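Local coordinates for protein glycosyl hydrolase family 26 (Bacteroides ovatus, PDB 4ZXO) that probably hydrolyses internal beta-1,4-mannosidic linkages of galactomannan as a family 26 beta-mannanase, contributing to galactomannan breakdown by this bacterium, at residues Gln238-Leu252 with Trp281-Leu295. Numbering follows the deposited sequence. Where two conformers were deposited one is given.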
loop_
_atom_site.group_PDB
_atom_site.type_symbol
_atom_site.label_atom_id
_atom_site.label_comp_id
_atom_site.label_asym_id
_atom_site.label_seq_id
_atom_site.Cartn_x
_atom_site.Cartn_y
_atom_site.Cartn_z
ATOM N N GLN A 238 -3.955 10.958 10.845
ATOM C CA GLN A 238 -4.108 11.987 11.845
ATOM C C GLN A 238 -5.585 12.240 12.207
ATOM O O GLN A 238 -6.425 12.571 11.355
ATOM C CB GLN A 238 -3.493 13.306 11.398
ATOM C CG GLN A 238 -3.762 14.399 12.468
ATOM C CD GLN A 238 -2.991 15.683 12.197
ATOM O OE1 GLN A 238 -1.811 15.648 11.802
ATOM N NE2 GLN A 238 -3.642 16.831 12.430
ATOM N N PHE A 239 -5.885 12.113 13.496
ATOM C CA PHE A 239 -7.196 12.475 13.997
ATOM C C PHE A 239 -7.086 13.692 14.871
ATOM O O PHE A 239 -7.951 14.578 14.819
ATOM C CB PHE A 239 -7.852 11.292 14.757
ATOM C CG PHE A 239 -8.126 10.165 13.863
ATOM C CD1 PHE A 239 -9.150 10.273 12.934
ATOM C CD2 PHE A 239 -7.321 9.048 13.853
ATOM C CE1 PHE A 239 -9.400 9.228 12.011
ATOM C CE2 PHE A 239 -7.584 7.989 12.960
ATOM C CZ PHE A 239 -8.596 8.095 12.026
ATOM N N GLU A 240 -6.025 13.753 15.653
ATOM C CA GLU A 240 -5.670 14.957 16.412
ATOM C C GLU A 240 -4.150 15.128 16.310
ATOM O O GLU A 240 -3.421 14.148 16.341
ATOM C CB GLU A 240 -6.138 14.824 17.859
ATOM C CG GLU A 240 -5.916 16.076 18.685
ATOM C CD GLU A 240 -4.583 16.096 19.381
ATOM O OE1 GLU A 240 -4.027 15.006 19.670
ATOM O OE2 GLU A 240 -4.082 17.220 19.607
ATOM N N ARG A 241 -3.672 16.356 16.152
ATOM C CA ARG A 241 -2.286 16.511 15.745
ATOM C C ARG A 241 -1.278 15.990 16.765
ATOM O O ARG A 241 -0.340 15.297 16.377
ATOM C CB ARG A 241 -1.993 17.969 15.469
ATOM C CG ARG A 241 -0.586 18.236 15.001
ATOM C CD ARG A 241 -0.414 19.707 14.619
ATOM N NE ARG A 241 0.915 19.899 14.066
ATOM C CZ ARG A 241 1.991 20.168 14.795
ATOM N NH1 ARG A 241 1.885 20.263 16.125
ATOM N NH2 ARG A 241 3.163 20.368 14.196
ATOM N N SER A 242 -1.425 16.347 18.047
ATOM C CA SER A 242 -0.430 15.909 19.029
ATOM C C SER A 242 -0.364 14.371 19.119
ATOM O O SER A 242 0.720 13.759 19.183
ATOM C CB SER A 242 -0.742 16.524 20.408
ATOM O OG SER A 242 -1.943 15.972 20.962
ATOM N N GLN A 243 -1.532 13.742 19.100
ATOM C CA GLN A 243 -1.598 12.300 19.219
ATOM C C GLN A 243 -0.958 11.671 17.979
ATOM O O GLN A 243 -0.233 10.669 18.056
ATOM C CB GLN A 243 -3.051 11.833 19.363
ATOM C CG GLN A 243 -3.162 10.432 19.938
ATOM C CD GLN A 243 -2.627 10.330 21.377
ATOM O OE1 GLN A 243 -2.607 11.317 22.125
ATOM N NE2 GLN A 243 -2.164 9.139 21.750
ATOM N N TYR A 244 -1.258 12.234 16.814
ATOM C CA TYR A 244 -0.664 11.733 15.568
ATOM C C TYR A 244 0.859 11.790 15.611
ATOM O O TYR A 244 1.534 10.847 15.201
ATOM C CB TYR A 244 -1.184 12.544 14.394
ATOM C CG TYR A 244 -0.593 12.218 13.037
ATOM C CD1 TYR A 244 -0.859 11.012 12.371
ATOM C CD2 TYR A 244 0.208 13.142 12.385
ATOM C CE1 TYR A 244 -0.334 10.762 11.110
ATOM C CE2 TYR A 244 0.753 12.901 11.111
ATOM C CZ TYR A 244 0.444 11.721 10.476
ATOM O OH TYR A 244 0.941 11.472 9.215
ATOM N N ILE A 245 1.410 12.915 16.070
ATOM C CA ILE A 245 2.861 13.046 16.130
ATOM C C ILE A 245 3.428 11.980 17.067
ATOM O O ILE A 245 4.387 11.324 16.716
ATOM C CB ILE A 245 3.271 14.484 16.559
ATOM C CG1 ILE A 245 2.991 15.420 15.382
ATOM C CG2 ILE A 245 4.759 14.564 16.845
ATOM C CD1 ILE A 245 3.016 16.872 15.757
ATOM N N LYS A 246 2.802 11.782 18.225
ATOM C CA LYS A 246 3.251 10.754 19.171
ATOM C C LYS A 246 3.142 9.346 18.540
ATOM O O LYS A 246 4.071 8.548 18.576
ATOM C CB LYS A 246 2.425 10.826 20.487
ATOM C CG LYS A 246 2.658 9.682 21.472
ATOM C CD LYS A 246 2.102 9.983 22.899
ATOM C CE LYS A 246 2.408 8.811 23.919
ATOM N NZ LYS A 246 2.403 9.154 25.439
ATOM N N GLN A 247 1.973 9.037 18.006
ATOM C CA GLN A 247 1.738 7.696 17.523
ATOM C C GLN A 247 2.484 7.387 16.245
ATOM O O GLN A 247 2.960 6.238 16.080
ATOM C CB GLN A 247 0.266 7.490 17.286
ATOM C CG GLN A 247 -0.533 7.485 18.591
ATOM C CD GLN A 247 -0.139 6.332 19.516
ATOM O OE1 GLN A 247 0.231 5.261 19.047
ATOM N NE2 GLN A 247 -0.221 6.554 20.847
ATOM N N LEU A 248 2.644 8.396 15.367
ATOM C CA LEU A 248 3.445 8.143 14.161
ATOM C C LEU A 248 4.921 7.974 14.532
ATOM O O LEU A 248 5.590 7.073 14.020
ATOM C CB LEU A 248 3.265 9.269 13.133
ATOM C CG LEU A 248 3.922 8.985 11.781
ATOM C CD1 LEU A 248 3.440 7.619 11.130
ATOM C CD2 LEU A 248 3.770 10.201 10.870
ATOM N N ASN A 249 5.463 8.862 15.372
ATOM C CA ASN A 249 6.816 8.603 15.827
ATOM C C ASN A 249 6.957 7.224 16.466
ATOM O O ASN A 249 7.950 6.538 16.231
ATOM C CB ASN A 249 7.280 9.661 16.829
ATOM C CG ASN A 249 7.848 10.900 16.140
ATOM O OD1 ASN A 249 8.882 10.840 15.452
ATOM N ND2 ASN A 249 7.163 12.005 16.285
ATOM N N LYS A 250 6.008 6.840 17.319
ATOM C CA LYS A 250 6.058 5.541 17.943
ATOM C C LYS A 250 6.090 4.425 16.880
ATOM O O LYS A 250 6.932 3.513 16.956
ATOM C CB LYS A 250 4.850 5.342 18.847
ATOM C CG LYS A 250 4.861 4.022 19.549
ATOM C CD LYS A 250 3.442 3.706 20.090
ATOM C CE LYS A 250 2.585 3.107 18.983
ATOM N NZ LYS A 250 1.187 2.844 19.442
ATOM N N MET A 251 5.177 4.475 15.899
ATOM C CA MET A 251 5.175 3.388 14.921
ATOM C C MET A 251 6.390 3.403 14.012
ATOM O O MET A 251 6.890 2.331 13.671
ATOM C CB MET A 251 3.918 3.456 14.029
ATOM C CG MET A 251 2.633 3.113 14.757
ATOM S SD MET A 251 2.672 1.632 15.830
ATOM C CE MET A 251 3.116 0.377 14.614
ATOM N N LEU A 252 6.863 4.582 13.586
ATOM C CA LEU A 252 8.035 4.557 12.724
ATOM C C LEU A 252 9.297 4.130 13.490
ATOM O O LEU A 252 10.179 3.525 12.878
ATOM C CB LEU A 252 8.238 5.932 12.077
ATOM C CG LEU A 252 7.019 6.320 11.216
ATOM C CD1 LEU A 252 7.330 7.642 10.455
ATOM C CD2 LEU A 252 6.603 5.179 10.261
ATOM N N TRP A 281 -0.003 21.465 6.783
ATOM C CA TRP A 281 0.130 20.077 7.282
ATOM C C TRP A 281 1.377 19.386 6.782
ATOM O O TRP A 281 2.046 18.676 7.538
ATOM C CB TRP A 281 -1.073 19.209 6.904
ATOM C CG TRP A 281 -1.072 17.887 7.619
ATOM C CD1 TRP A 281 -1.320 17.686 8.945
ATOM C CD2 TRP A 281 -0.817 16.608 7.059
ATOM N NE1 TRP A 281 -1.221 16.368 9.253
ATOM C CE2 TRP A 281 -0.913 15.670 8.111
ATOM C CE3 TRP A 281 -0.484 16.158 5.771
ATOM C CZ2 TRP A 281 -0.702 14.297 7.923
ATOM C CZ3 TRP A 281 -0.289 14.748 5.571
ATOM C CH2 TRP A 281 -0.420 13.849 6.660
ATOM N N TRP A 282 1.693 19.598 5.509
ATOM C CA TRP A 282 2.769 18.834 4.849
ATOM C C TRP A 282 4.150 19.156 5.421
ATOM O O TRP A 282 4.901 18.237 5.784
ATOM C CB TRP A 282 2.745 19.112 3.334
ATOM C CG TRP A 282 1.421 18.773 2.755
ATOM C CD1 TRP A 282 0.383 19.630 2.498
ATOM C CD2 TRP A 282 0.931 17.461 2.482
ATOM N NE1 TRP A 282 -0.727 18.923 2.062
ATOM C CE2 TRP A 282 -0.400 17.591 2.000
ATOM C CE3 TRP A 282 1.510 16.197 2.535
ATOM C CZ2 TRP A 282 -1.186 16.496 1.654
ATOM C CZ3 TRP A 282 0.741 15.101 2.159
ATOM C CH2 TRP A 282 -0.605 15.268 1.727
ATOM N N THR A 283 4.497 20.452 5.501
ATOM C CA THR A 283 5.802 20.811 6.061
ATOM C C THR A 283 5.779 21.000 7.539
ATOM O O THR A 283 6.819 20.927 8.197
ATOM C CB THR A 283 6.391 22.120 5.460
ATOM O OG1 THR A 283 5.536 23.248 5.764
ATOM C CG2 THR A 283 6.526 21.956 3.947
ATOM N N GLY A 284 4.604 21.245 8.086
ATOM C CA GLY A 284 4.551 21.556 9.497
ATOM C C GLY A 284 4.258 20.388 10.403
ATOM O O GLY A 284 4.539 20.445 11.584
ATOM N N THR A 285 3.660 19.344 9.858
ATOM C CA THR A 285 3.354 18.135 10.653
ATOM C C THR A 285 3.986 16.880 10.049
ATOM O O THR A 285 4.753 16.204 10.711
ATOM C CB THR A 285 1.842 17.951 10.777
ATOM O OG1 THR A 285 1.313 19.092 11.454
ATOM C CG2 THR A 285 1.488 16.747 11.617
ATOM N N LEU A 286 3.681 16.563 8.794
ATOM C CA LEU A 286 4.149 15.284 8.254
ATOM C C LEU A 286 5.679 15.218 8.071
ATOM O O LEU A 286 6.359 14.275 8.543
ATOM C CB LEU A 286 3.475 15.028 6.911
ATOM C CG LEU A 286 3.857 13.701 6.262
ATOM C CD1 LEU A 286 3.419 12.459 7.015
ATOM C CD2 LEU A 286 3.341 13.570 4.823
ATOM N N LEU A 287 6.232 16.183 7.354
ATOM C CA LEU A 287 7.676 16.123 7.011
ATOM C C LEU A 287 8.577 16.080 8.232
ATOM O O LEU A 287 9.493 15.263 8.280
ATOM C CB LEU A 287 8.034 17.295 6.114
ATOM C CG LEU A 287 9.481 17.254 5.555
ATOM C CD1 LEU A 287 9.801 15.951 4.762
ATOM C CD2 LEU A 287 9.765 18.469 4.670
ATOM N N PRO A 288 8.303 16.899 9.258
ATOM C CA PRO A 288 9.247 16.816 10.399
ATOM C C PRO A 288 9.245 15.483 11.104
ATOM O O PRO A 288 10.265 15.131 11.700
ATOM C CB PRO A 288 8.764 17.899 11.367
ATOM C CG PRO A 288 8.038 18.909 10.479
ATOM C CD PRO A 288 7.374 18.050 9.368
ATOM N N VAL A 289 8.160 14.719 10.987
ATOM C CA VAL A 289 8.157 13.384 11.555
ATOM C C VAL A 289 8.837 12.403 10.630
ATOM O O VAL A 289 9.769 11.736 11.062
ATOM C CB VAL A 289 6.731 12.876 11.855
ATOM C CG1 VAL A 289 6.791 11.441 12.401
ATOM C CG2 VAL A 289 6.081 13.788 12.886
ATOM N N ILE A 290 8.411 12.325 9.362
ATOM C CA ILE A 290 8.877 11.222 8.531
ATOM C C ILE A 290 10.343 11.377 8.137
ATOM O O ILE A 290 11.010 10.375 7.908
ATOM C CB ILE A 290 8.012 11.005 7.259
ATOM C CG1 ILE A 290 8.044 12.206 6.330
ATOM C CG2 ILE A 290 6.562 10.673 7.646
ATOM C CD1 ILE A 290 7.317 11.956 5.025
ATOM N N GLU A 291 10.869 12.604 8.108
ATOM C CA GLU A 291 12.251 12.786 7.663
ATOM C C GLU A 291 13.256 12.212 8.629
ATOM O O GLU A 291 14.434 12.073 8.261
ATOM C CB GLU A 291 12.559 14.257 7.420
ATOM C CG GLU A 291 12.620 15.084 8.690
ATOM C CD GLU A 291 12.811 16.574 8.401
ATOM O OE1 GLU A 291 13.109 16.912 7.229
ATOM O OE2 GLU A 291 12.672 17.400 9.331
ATOM N N LYS A 292 12.805 11.842 9.825
ATOM C CA LYS A 292 13.695 11.262 10.836
ATOM C C LYS A 292 13.890 9.747 10.668
ATOM O O LYS A 292 14.636 9.125 11.412
ATOM C CB LYS A 292 13.143 11.540 12.245
ATOM C CG LYS A 292 12.906 13.019 12.587
ATOM C CD LYS A 292 12.632 13.204 14.029
ATOM C CE LYS A 292 11.342 12.598 14.470
ATOM N NZ LYS A 292 11.210 12.778 15.979
ATOM N N TYR A 293 13.211 9.154 9.691
ATOM C CA TYR A 293 13.176 7.694 9.587
ATOM C C TYR A 293 13.470 7.281 8.171
ATOM O O TYR A 293 13.098 7.979 7.239
ATOM C CB TYR A 293 11.795 7.148 9.996
ATOM C CG TYR A 293 11.409 7.544 11.391
ATOM C CD1 TYR A 293 11.881 6.811 12.508
ATOM C CD2 TYR A 293 10.597 8.656 11.624
ATOM C CE1 TYR A 293 11.537 7.175 13.766
ATOM C CE2 TYR A 293 10.299 9.033 12.906
ATOM C CZ TYR A 293 10.721 8.284 13.961
ATOM O OH TYR A 293 10.405 8.653 15.266
ATOM N N PRO A 294 14.093 6.107 8.005
ATOM C CA PRO A 294 14.527 5.652 6.664
ATOM C C PRO A 294 13.405 5.040 5.851
ATOM O O PRO A 294 13.492 3.905 5.404
ATOM C CB PRO A 294 15.616 4.617 6.971
ATOM C CG PRO A 294 15.181 4.052 8.382
ATOM C CD PRO A 294 14.533 5.212 9.104
ATOM N N LEU A 295 12.341 5.791 5.665
ATOM C CA LEU A 295 11.198 5.247 4.957
ATOM C C LEU A 295 11.492 5.090 3.479
ATOM O O LEU A 295 12.059 6.005 2.834
ATOM C CB LEU A 295 9.987 6.172 5.063
ATOM C CG LEU A 295 9.519 6.445 6.484
ATOM C CD1 LEU A 295 8.222 7.268 6.387
ATOM C CD2 LEU A 295 9.222 5.179 7.216
HETATM O O HOH W 1 8.472 14.677 15.847
#
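Val289 sits as a knob in a hole formed by Ile245, Leu248, Asn249 and Leu252. It joins two neighbouring outer helices of the TIM barrel, 241-262 and 281-290. Their short segments run nearly parallel, with axes 10.2 Å apart and crossing at -20°. Val289 CG1 touches Leu248 CD2 at 3.6 Å. Further along, Leu252 lies over the Tyr293 ring in a CH-pi contact. Leu252 CB stands 3.5 Å from the centroid of the Tyr293 ring, almost on the ring normal.

Polar contacts gather near the N-terminal ends, and a second group surrounds Asn249, beside Val289. In the first group, Arg241 reaches across with a chain extended from CG to NE. Arg241 NE donates to Thr285 OG1 at 2.8 Å, and NH2 donates to Gly284 O. Both acceptors lie at the guanidinium edge, near its plane, and Ile245 CD1 packs over one face. These two bonds fix the rotation of the group. Thr285 turns its methyl CG2 inward instead, to the edge of the Tyr244 ring. Trp281 NE1 donates to Gln238 OE1 at 2.7 Å, nearly straight at 165°. The oxygen lies in the indole plane, but the donor stands above the amide plane. The Tyr244 and Trp281 rings meet obliquely, and Tyr244 OH is hydrogen-bonded to Thr271 OG1. In the second group, Asn249 OD1 accepts from Tyr293 OH at 2.7 Å, in the carbonyl plane and on a lone pair.

Second-shell contacts hold these groups in place. Gln238 is tied through its backbone to Gly272, just after strand 266-271. Leu248 and Ile290 both rest on Leu268 of that strand, so the helix pair packs against the barrel wall. The Asn249 amide is oriented through its nitrogen: ND2 donates to Ile245 O and to a water.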